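Local atomic coordinates of glycosyl hydrolase family 2, TIM barrel domain protein (Parabacteroides merdae ATCC 43184, PDB entry 6DXU), a protein that probably hydrolyses beta-glucuronides, releasing glucuronic acid, as a family 2 glycoside hydrolase of a human gut bacterium. Residues Glu175-Asp180 with Asp399-Gln404; Ala182-Tyr187 with Pro390-Gly395. All blocks are in the same frame, centred on the assembly; numbering follows the deposited sequence.

Both contacts join the long loop between strands 162-169 and 194-199, in the sugar binding domain, to the TIM barrel. Contact 1 sets the loop against the start of helix 399-416. Contact 2 sets a later part of it against the loop leading from strand 384-388 to that helix. The two centres lie about 10 Å apart, and contact 2 is nested inside the chain loop closed by contact 1. They also touch. Tyr401 OH lies 2.9 Å from Trp391 NE1, and Ile177 CB lies 3.3 Å from Pro390 O. A sodium ion is bound in contact 1, about 8 Å from the side chain of Ala182. A bound bicine is about 12 Å from the side chain of Asp183.

Contact 1. Residues Glu175-Asp180 with Asp399-Gln404; sequences EMIPSD and DVYKKQ. With NA (sodium ion), chain O.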
ATOM      1  N   GLU D 175     -10.975  10.704 -12.596  1.00 15.61           N
ATOM      2  CA  GLU D 175      -9.559  11.013 -12.417  1.00 18.15           C
ATOM      3  C   GLU D 175      -8.714  10.560 -13.593  1.00 19.71           C
ATOM      4  O   GLU D 175      -7.495  10.419 -13.451  1.00 20.62           O
ATOM      5  CB  GLU D 175      -9.018  10.397 -11.119  1.00 18.07           C
ATOM      6  CG  GLU D 175      -9.670  10.930  -9.824  1.00 22.05           C
ATOM      7  CD  GLU D 175      -9.340  12.404  -9.578  1.00 27.72           C
ATOM      8  OE1 GLU D 175      -8.351  12.925 -10.165  1.00 23.63           O
ATOM      9  OE2 GLU D 175     -10.097  13.059  -8.829  1.00 26.07           O
ATOM     10  N   MET D 176      -9.340  10.335 -14.747  1.00 18.94           N
ATOM     11  CA  MET D 176      -8.657   9.932 -15.964  1.00 19.14           C
ATOM     12  C   MET D 176      -9.169  10.797 -17.109  1.00 20.01           C
ATOM     13  O   MET D 176     -10.372  11.080 -17.176  1.00 18.17           O
ATOM     14  CB  MET D 176      -8.918   8.438 -16.258  1.00 20.90           C
ATOM     15  CG  MET D 176      -8.242   7.900 -17.524  1.00 17.30           C
ATOM     16  SD  MET D 176      -8.826   6.221 -17.926  1.00 20.78           S
ATOM     17  CE  MET D 176     -10.455   6.577 -18.622  1.00 21.01           C
ATOM     18  N   ILE D 177      -8.265  11.251 -17.977  1.00 17.76           N
ATOM     19  CA  ILE D 177      -8.713  11.982 -19.164  1.00 17.97           C
ATOM     20  C   ILE D 177      -8.882  10.975 -20.294  1.00 16.68           C
ATOM     21  O   ILE D 177      -8.161   9.963 -20.320  1.00 19.40           O
ATOM     22  CB  ILE D 177      -7.749  13.109 -19.562  1.00 16.03           C
ATOM     23  CG1 ILE D 177      -6.361  12.567 -19.921  1.00 17.27           C
ATOM     24  CG2 ILE D 177      -7.670  14.128 -18.434  1.00 15.78           C
ATOM     25  CD1 ILE D 177      -5.425  13.636 -20.595  1.00 18.56           C
ATOM     26  N   PRO D 178      -9.836  11.183 -21.228  1.00 15.74           N
ATOM     27  CA  PRO D 178     -10.770  12.319 -21.278  1.00 15.63           C
ATOM     28  C   PRO D 178     -11.955  12.190 -20.318  1.00 19.87           C
ATOM     29  O   PRO D 178     -12.160  11.144 -19.697  1.00 18.44           O
ATOM     30  CB  PRO D 178     -11.294  12.273 -22.718  1.00 18.08           C
ATOM     31  CG  PRO D 178     -11.300  10.817 -23.040  1.00 17.49           C
ATOM     32  CD  PRO D 178     -10.070  10.248 -22.347  1.00 16.83           C
ATOM     33  N   SER D 179     -12.732  13.266 -20.239  1.00 19.00           N
ATOM     34  CA  SER D 179     -13.923  13.331 -19.402  1.00 19.23           C
ATOM     35  C   SER D 179     -15.123  12.720 -20.111  1.00 18.04           C
ATOM     36  O   SER D 179     -15.306  12.903 -21.322  1.00 16.98           O
ATOM     37  CB  SER D 179     -14.228  14.792 -19.063  1.00 20.24           C
ATOM     38  OG  SER D 179     -15.525  14.925 -18.508  1.00 20.41           O
ATOM     39  N   ASP D 180     -15.971  12.027 -19.345  1.00 18.92           N
ATOM     40  CA  ASP D 180     -17.241  11.546 -19.881  1.00 20.53           C
ATOM     41  C   ASP D 180     -18.201  12.676 -20.217  1.00 16.29           C
ATOM     42  O   ASP D 180     -19.273  12.411 -20.765  1.00 17.26           O
ATOM     43  CB  ASP D 180     -17.904  10.571 -18.885  1.00 19.31           C
ATOM     44  CG  ASP D 180     -17.254   9.185 -18.918  1.00 19.84           C
ATOM     45  OD1 ASP D 180     -17.413   8.480 -19.939  1.00 20.31           O
ATOM     46  OD2 ASP D 180     -16.558   8.821 -17.953  1.00 20.12           O
ATOM     47  N   ASP D 399      -3.479  14.163  -8.510  1.00 24.94           N
ATOM     48  CA  ASP D 399      -2.114  13.911  -8.975  1.00 24.94           C
ATOM     49  C   ASP D 399      -2.066  12.883 -10.096  1.00 22.28           C
ATOM     50  O   ASP D 399      -1.257  13.017 -11.021  1.00 21.72           O
ATOM     51  CB  ASP D 399      -1.216  13.474  -7.826  1.00 29.11           C
ATOM     52  CG  ASP D 399      -0.845  14.623  -6.899  1.00 42.59           C
ATOM     53  OD1 ASP D 399      -0.942  15.798  -7.315  1.00 39.59           O
ATOM     54  OD2 ASP D 399      -0.450  14.344  -5.745  1.00 50.49           O
ATOM     55  N   VAL D 400      -2.898  11.841 -10.023  1.00 19.63           N
ATOM     56  CA  VAL D 400      -2.874  10.801 -11.057  1.00 22.30           C
ATOM     57  C   VAL D 400      -3.369  11.352 -12.394  1.00 20.72           C
ATOM     58  O   VAL D 400      -2.789  11.083 -13.456  1.00 19.72           O
ATOM     59  CB  VAL D 400      -3.699   9.586 -10.593  1.00 23.43           C
ATOM     60  CG1 VAL D 400      -3.831   8.552 -11.704  1.00 23.84           C
ATOM     61  CG2 VAL D 400      -3.072   8.969  -9.346  1.00 30.29           C
ATOM     62  N   TYR D 401      -4.454  12.125 -12.356  1.00 18.89           N
ATOM     63  CA  TYR D 401      -4.980  12.807 -13.539  1.00 19.68           C
ATOM     64  C   TYR D 401      -3.894  13.654 -14.204  1.00 20.91           C
ATOM     65  O   TYR D 401      -3.657  13.561 -15.414  1.00 18.28           O
ATOM     66  CB  TYR D 401      -6.166  13.658 -13.071  1.00 18.45           C
ATOM     67  CG  TYR D 401      -6.964  14.514 -14.040  1.00 19.17           C
ATOM     68  CD1 TYR D 401      -8.323  14.268 -14.246  1.00 19.75           C
ATOM     69  CD2 TYR D 401      -6.400  15.628 -14.652  1.00 20.62           C
ATOM     70  CE1 TYR D 401      -9.088  15.079 -15.076  1.00 20.89           C
ATOM     71  CE2 TYR D 401      -7.149  16.442 -15.481  1.00 19.71           C
ATOM     72  CZ  TYR D 401      -8.493  16.173 -15.686  1.00 21.54           C
ATOM     73  OH  TYR D 401      -9.233  16.987 -16.514  1.00 22.23           O
ATOM     74  N   LYS D 402      -3.218  14.484 -13.414  1.00 19.38           N
ATOM     75  CA  LYS D 402      -2.170  15.343 -13.955  1.00 19.39           C
ATOM     76  C   LYS D 402      -1.003  14.526 -14.487  1.00 18.74           C
ATOM     77  O   LYS D 402      -0.463  14.826 -15.560  1.00 18.65           O
ATOM     78  CB  LYS D 402      -1.691  16.306 -12.874  1.00 19.86           C
ATOM     79  CG  LYS D 402      -2.663  17.424 -12.550  1.00 23.80           C
ATOM     80  CD  LYS D 402      -2.015  18.311 -11.492  1.00 28.77           C
ATOM     81  CE  LYS D 402      -3.017  19.034 -10.655  1.00 37.62           C
ATOM     82  NZ  LYS D 402      -3.525  18.165  -9.597  1.00 40.32           N
ATOM     83  N   LYS D 403      -0.606  13.480 -13.764  1.00 16.83           N
ATOM     84  CA  LYS D 403       0.499  12.664 -14.259  1.00 19.94           C
ATOM     85  C   LYS D 403       0.126  12.040 -15.593  1.00 22.00           C
ATOM     86  O   LYS D 403       0.955  11.968 -16.507  1.00 18.43           O
ATOM     87  CB  LYS D 403       0.870  11.582 -13.243  1.00 22.96           C
ATOM     88  CG  LYS D 403       1.762  12.079 -12.112  1.00 33.56           C
ATOM     89  CD  LYS D 403       2.053  10.972 -11.100  1.00 32.03           C
ATOM     90  CE  LYS D 403       2.779  11.513  -9.870  1.00 49.68           C
ATOM     91  NZ  LYS D 403       2.850  10.484  -8.784  1.00 51.41           N
ATOM     92  N   GLN D 404      -1.139  11.631 -15.745  1.00 18.74           N
ATOM     93  CA  GLN D 404      -1.573  11.079 -17.024  1.00 18.68           C
ATOM     94  C   GLN D 404      -1.482  12.114 -18.137  1.00 16.92           C
ATOM     95  O   GLN D 404      -1.035  11.801 -19.247  1.00 17.12           O
ATOM     96  CB  GLN D 404      -3.005  10.541 -16.933  1.00 18.43           C
ATOM     97  CG  GLN D 404      -3.470   9.979 -18.280  1.00 16.20           C
ATOM     98  CD  GLN D 404      -4.970   9.748 -18.375  1.00 21.31           C
ATOM     99  OE1 GLN D 404      -5.728  10.062 -17.455  1.00 17.25           O
ATOM    100  NE2 GLN D 404      -5.403   9.202 -19.505  1.00 18.43           N
TER
HETATM  101 NA    NA O 904     -12.691  10.368 -17.390  1.00 21.18          NA
HETATM  102  O   HOH W   1      -5.500   8.808 -14.875  1.00 24.60           O
HETATM  103  O   HOH W   2      -5.955  11.977  -9.779  1.00 25.19           O
HETATM  104  O   HOH W   3     -14.686  11.604 -16.720  1.00 17.62           O
HETATM  105  O   HOH W   4     -13.860   8.390 -17.968  1.00 19.78           O
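The Tyr401 ring carries Ile177 CG2 over one face and has Glu175 CA at its edge, in plane. The methyl makes a CH-pi contact, with Ile177 CG2 3.8 Å from the centroid of the Tyr401 ring and 21° off the normal. This packs a loop of the sugar binding domain onto the first turns of barrel helix 399-416. The second flat group is the Gln404 amide, which holds the Ile177 backbone at two points. Ile177 N donates to Gln404 OE1 at 2.9 Å, and Gln404 NE2 donates to Ile177 O at 3.0 Å. Neither bond lies flat in the carbonyl plane of its acceptor. Gln404 reaches this far because CG is anti to the backbone N (chi1 179°) and the chain beyond it is extended. With an alanine here, Ile177 N and O are likely to lose their side-chain partners, and a gap would probably open beside Ile177 CG1. Met176 CG packs beside Gln404 OE1. Glu175 OE1 accepts from Gly398 N and also from a water at 2.6 Å, which in turn accepts from Tyr401 N. Ile177 leads by a cis peptide bond into Pro178. The sodium ion is bound by Met176 O at 2.4 Å, Pro178 O at 2.5 Å, Asp173 O and two waters. One of these waters donates to Asp180 OD2 at 2.7 Å.

Contact 2. Residues Ala182-Tyr187 with Pro390-Gly395; sequences ADFNIY and PWCRGG
Arg393 reaches across to Ala182 and Asp183 with an extended side chain. Its CB points toward the 182-187 loop, and CG continues anti to the carbonyl carbon (chi1 -57°). Arg393 CD then lies 3.9 Å from Ala182 CA. NE turns to a partner on the barrel, forming a salt bridge with Glu430 OE1. The guanidinium presents one face to the backbone, and Arg393 NH1 is 3.6 Å from Asp183 N. The same NH1 is hydrogen-bonded to Leu181 O, just before the loop segment. Arg393 NH2 lies 4.1 Å from Asp183 CB. Arg393 also packs on Ser59 of the second subunit, so the contact lies close to a subunit interface. The Asp183 carboxylate belongs to another network. It forms a salt bridge with Arg601 and hydrogen bonds with Thr598 and Asn610. Asp183 OD2 stays 5.3 Å from Arg393 NH2, so the two opposite charges are near but not paired.

Cys392 makes the other half of the contact. Its SG, anti to the backbone N (chi1 -178°), faces two neighbouring side chains of the loop. Cys392 SG is 3.9 Å from Ala182 CB. It also sits at the edge of the Phe184 ring, near its plane, with CE1 the nearest ring atom. This is a sulfur-aromatic contact made at the ring edge.

Within the barrel loop, Trp391 is the centre of an inverse gamma turn, and its NE1 donates to Gly395 O at 3.0 Å, in the plane of the indole. The arrangement is an interdomain packing of glycoside hydrolase family 2: a sugar binding domain loop laid on a beta-alpha loop at the C-terminal end of TIM barrel strand 384-388.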
ATOM      1  N   ALA D 182     -17.376  14.682 -22.437  1.00 17.61           N
ATOM      2  CA  ALA D 182     -16.993  14.952 -23.812  1.00 17.95           C
ATOM      3  C   ALA D 182     -18.034  14.397 -24.782  1.00 21.47           C
ATOM      4  O   ALA D 182     -18.792  13.468 -24.469  1.00 19.67           O
ATOM      5  CB  ALA D 182     -15.615  14.359 -24.115  1.00 15.69           C
ATOM      6  N   ASP D 183     -18.074  15.009 -25.966  1.00 17.06           N
ATOM      7  CA  ASP D 183     -18.998  14.684 -27.060  1.00 20.44           C
ATOM      8  C   ASP D 183     -18.452  13.577 -27.955  1.00 21.31           C
ATOM      9  O   ASP D 183     -18.523  13.667 -29.184  1.00 22.16           O
ATOM     10  CB  ASP D 183     -19.286  15.958 -27.858  1.00 18.88           C
ATOM     11  CG  ASP D 183     -20.413  15.794 -28.904  1.00 25.93           C
ATOM     12  OD1 ASP D 183     -21.369  15.010 -28.684  1.00 21.32           O
ATOM     13  OD2 ASP D 183     -20.323  16.455 -29.962  1.00 25.26           O
ATOM     14  N   PHE D 184     -17.875  12.527 -27.369  1.00 19.49           N
ATOM     15  CA  PHE D 184     -17.448  11.357 -28.133  1.00 18.64           C
ATOM     16  C   PHE D 184     -17.353  10.188 -27.165  1.00 21.08           C
ATOM     17  O   PHE D 184     -17.269  10.377 -25.951  1.00 18.37           O
ATOM     18  CB  PHE D 184     -16.114  11.582 -28.876  1.00 17.65           C
ATOM     19  CG  PHE D 184     -14.913  11.845 -27.974  1.00 20.15           C
ATOM     20  CD1 PHE D 184     -14.603  13.137 -27.568  1.00 20.83           C
ATOM     21  CD2 PHE D 184     -14.086  10.806 -27.570  1.00 20.02           C
ATOM     22  CE1 PHE D 184     -13.502  13.382 -26.761  1.00 19.17           C
ATOM     23  CE2 PHE D 184     -12.977  11.043 -26.743  1.00 20.79           C
ATOM     24  CZ  PHE D 184     -12.693  12.333 -26.340  1.00 19.80           C
ATOM     25  N   ASN D 185     -17.392   8.979 -27.714  1.00 19.99           N
ATOM     26  CA  ASN D 185     -17.304   7.782 -26.891  1.00 22.63           C
ATOM     27  C   ASN D 185     -15.881   7.558 -26.420  1.00 20.00           C
ATOM     28  O   ASN D 185     -14.934   7.636 -27.212  1.00 21.31           O
ATOM     29  CB  ASN D 185     -17.757   6.552 -27.668  1.00 18.96           C
ATOM     30  CG  ASN D 185     -19.206   6.628 -28.062  1.00 20.88           C
ATOM     31  OD1 ASN D 185     -20.079   6.676 -27.212  1.00 19.05           O
ATOM     32  ND2 ASN D 185     -19.465   6.642 -29.352  1.00 20.18           N
ATOM     33  N   ILE D 186     -15.748   7.233 -25.136  1.00 18.76           N
ATOM     34  CA  ILE D 186     -14.466   6.828 -24.557  1.00 16.70           C
ATOM     35  C   ILE D 186     -14.419   5.313 -24.703  1.00 15.36           C
ATOM     36  O   ILE D 186     -14.851   4.550 -23.827  1.00 15.72           O
ATOM     37  CB  ILE D 186     -14.322   7.291 -23.114  1.00 17.66           C
ATOM     38  CG1 ILE D 186     -14.556   8.803 -23.059  1.00 18.25           C
ATOM     39  CG2 ILE D 186     -12.914   6.956 -22.582  1.00 14.63           C
ATOM     40  CD1 ILE D 186     -14.526   9.360 -21.643  1.00 20.07           C
ATOM     41  N   TYR D 187     -13.910   4.877 -25.837  1.00 17.40           N
ATOM     42  CA  TYR D 187     -14.081   3.505 -26.286  1.00 17.27           C
ATOM     43  C   TYR D 187     -13.176   2.550 -25.518  1.00 17.39           C
ATOM     44  O   TYR D 187     -12.169   2.945 -24.919  1.00 17.80           O
ATOM     45  CB  TYR D 187     -13.774   3.414 -27.773  1.00 18.08           C
ATOM     46  CG  TYR D 187     -14.900   3.809 -28.693  1.00 20.74           C
ATOM     47  CD1 TYR D 187     -16.194   3.304 -28.506  1.00 20.49           C
ATOM     48  CD2 TYR D 187     -14.658   4.622 -29.806  1.00 21.01           C
ATOM     49  CE1 TYR D 187     -17.229   3.635 -29.395  1.00 20.99           C
ATOM     50  CE2 TYR D 187     -15.691   4.952 -30.712  1.00 20.76           C
ATOM     51  CZ  TYR D 187     -16.960   4.456 -30.493  1.00 21.81           C
ATOM     52  OH  TYR D 187     -17.975   4.771 -31.365  1.00 19.91           O
ATOM     53  N   PRO D 390      -6.101  14.386 -24.773  1.00 17.31           N
ATOM     54  CA  PRO D 390      -7.536  14.402 -24.459  1.00 19.40           C
ATOM     55  C   PRO D 390      -7.882  15.051 -23.133  1.00 21.69           C
ATOM     56  O   PRO D 390      -8.728  14.525 -22.415  1.00 20.36           O
ATOM     57  CB  PRO D 390      -7.907  12.911 -24.443  1.00 18.64           C
ATOM     58  CG  PRO D 390      -6.647  12.218 -24.061  1.00 18.96           C
ATOM     59  CD  PRO D 390      -5.522  13.036 -24.653  1.00 18.77           C
ATOM     60  N   TRP D 391      -7.258  16.175 -22.785  1.00 18.33           N
ATOM     61  CA  TRP D 391      -7.718  16.968 -21.645  1.00 19.76           C
ATOM     62  C   TRP D 391      -8.901  17.781 -22.156  1.00 22.31           C
ATOM     63  O   TRP D 391      -8.759  18.918 -22.619  1.00 20.95           O
ATOM     64  CB  TRP D 391      -6.602  17.846 -21.089  1.00 19.07           C
ATOM     65  CG  TRP D 391      -6.992  18.603 -19.827  1.00 20.08           C
ATOM     66  CD1 TRP D 391      -8.002  18.287 -18.950  1.00 18.31           C
ATOM     67  CD2 TRP D 391      -6.402  19.809 -19.332  1.00 20.93           C
ATOM     68  NE1 TRP D 391      -8.055  19.205 -17.941  1.00 19.99           N
ATOM     69  CE2 TRP D 391      -7.083  20.150 -18.143  1.00 21.48           C
ATOM     70  CE3 TRP D 391      -5.345  20.621 -19.764  1.00 20.46           C
ATOM     71  CZ2 TRP D 391      -6.755  21.278 -17.389  1.00 18.55           C
ATOM     72  CZ3 TRP D 391      -5.018  21.742 -19.011  1.00 20.71           C
ATOM     73  CH2 TRP D 391      -5.715  22.055 -17.834  1.00 19.57           C
ATOM     74  N   CYS D 392     -10.091  17.179 -22.076  1.00 18.82           N
ATOM     75  CA  CYS D 392     -11.266  17.615 -22.830  1.00 19.47           C
ATOM     76  C   CYS D 392     -12.477  17.706 -21.905  1.00 22.03           C
ATOM     77  O   CYS D 392     -13.173  16.708 -21.710  1.00 20.48           O
ATOM     78  CB  CYS D 392     -11.505  16.643 -23.984  1.00 25.45           C
ATOM     79  SG  CYS D 392     -12.905  17.041 -25.070  1.00 24.28           S
ATOM     80  N   ARG D 393     -12.734  18.912 -21.383  1.00 18.46           N
ATOM     81  CA  ARG D 393     -13.845  19.233 -20.481  1.00 19.29           C
ATOM     82  C   ARG D 393     -13.652  18.713 -19.063  1.00 21.10           C
ATOM     83  O   ARG D 393     -12.855  17.796 -18.821  1.00 21.21           O
ATOM     84  CB  ARG D 393     -15.180  18.707 -21.025  1.00 20.60           C
ATOM     85  CG  ARG D 393     -15.524  19.223 -22.411  1.00 19.91           C
ATOM     86  CD  ARG D 393     -16.878  18.689 -22.876  1.00 18.88           C
ATOM     87  NE  ARG D 393     -17.216  19.276 -24.170  1.00 19.76           N
ATOM     88  CZ  ARG D 393     -18.302  18.981 -24.881  1.00 24.23           C
ATOM     89  NH1 ARG D 393     -19.175  18.085 -24.439  1.00 20.30           N
ATOM     90  NH2 ARG D 393     -18.510  19.590 -26.038  1.00 22.24           N
ATOM     91  N   GLY D 394     -14.382  19.311 -18.111  1.00 19.71           N
ATOM     92  CA  GLY D 394     -14.600  18.745 -16.799  1.00 16.05           C
ATOM     93  C   GLY D 394     -13.921  19.495 -15.665  1.00 20.86           C
ATOM     94  O   GLY D 394     -14.389  19.420 -14.523  1.00 20.25           O
ATOM     95  N   GLY D 395     -12.829  20.202 -15.950  1.00 21.81           N
ATOM     96  CA  GLY D 395     -12.057  20.847 -14.893  1.00 19.60           C
ATOM     97  C   GLY D 395     -10.644  20.295 -14.797  1.00 21.64           C
ATOM     98  O   GLY D 395      -9.926  20.246 -15.805  1.00 22.03           O
TER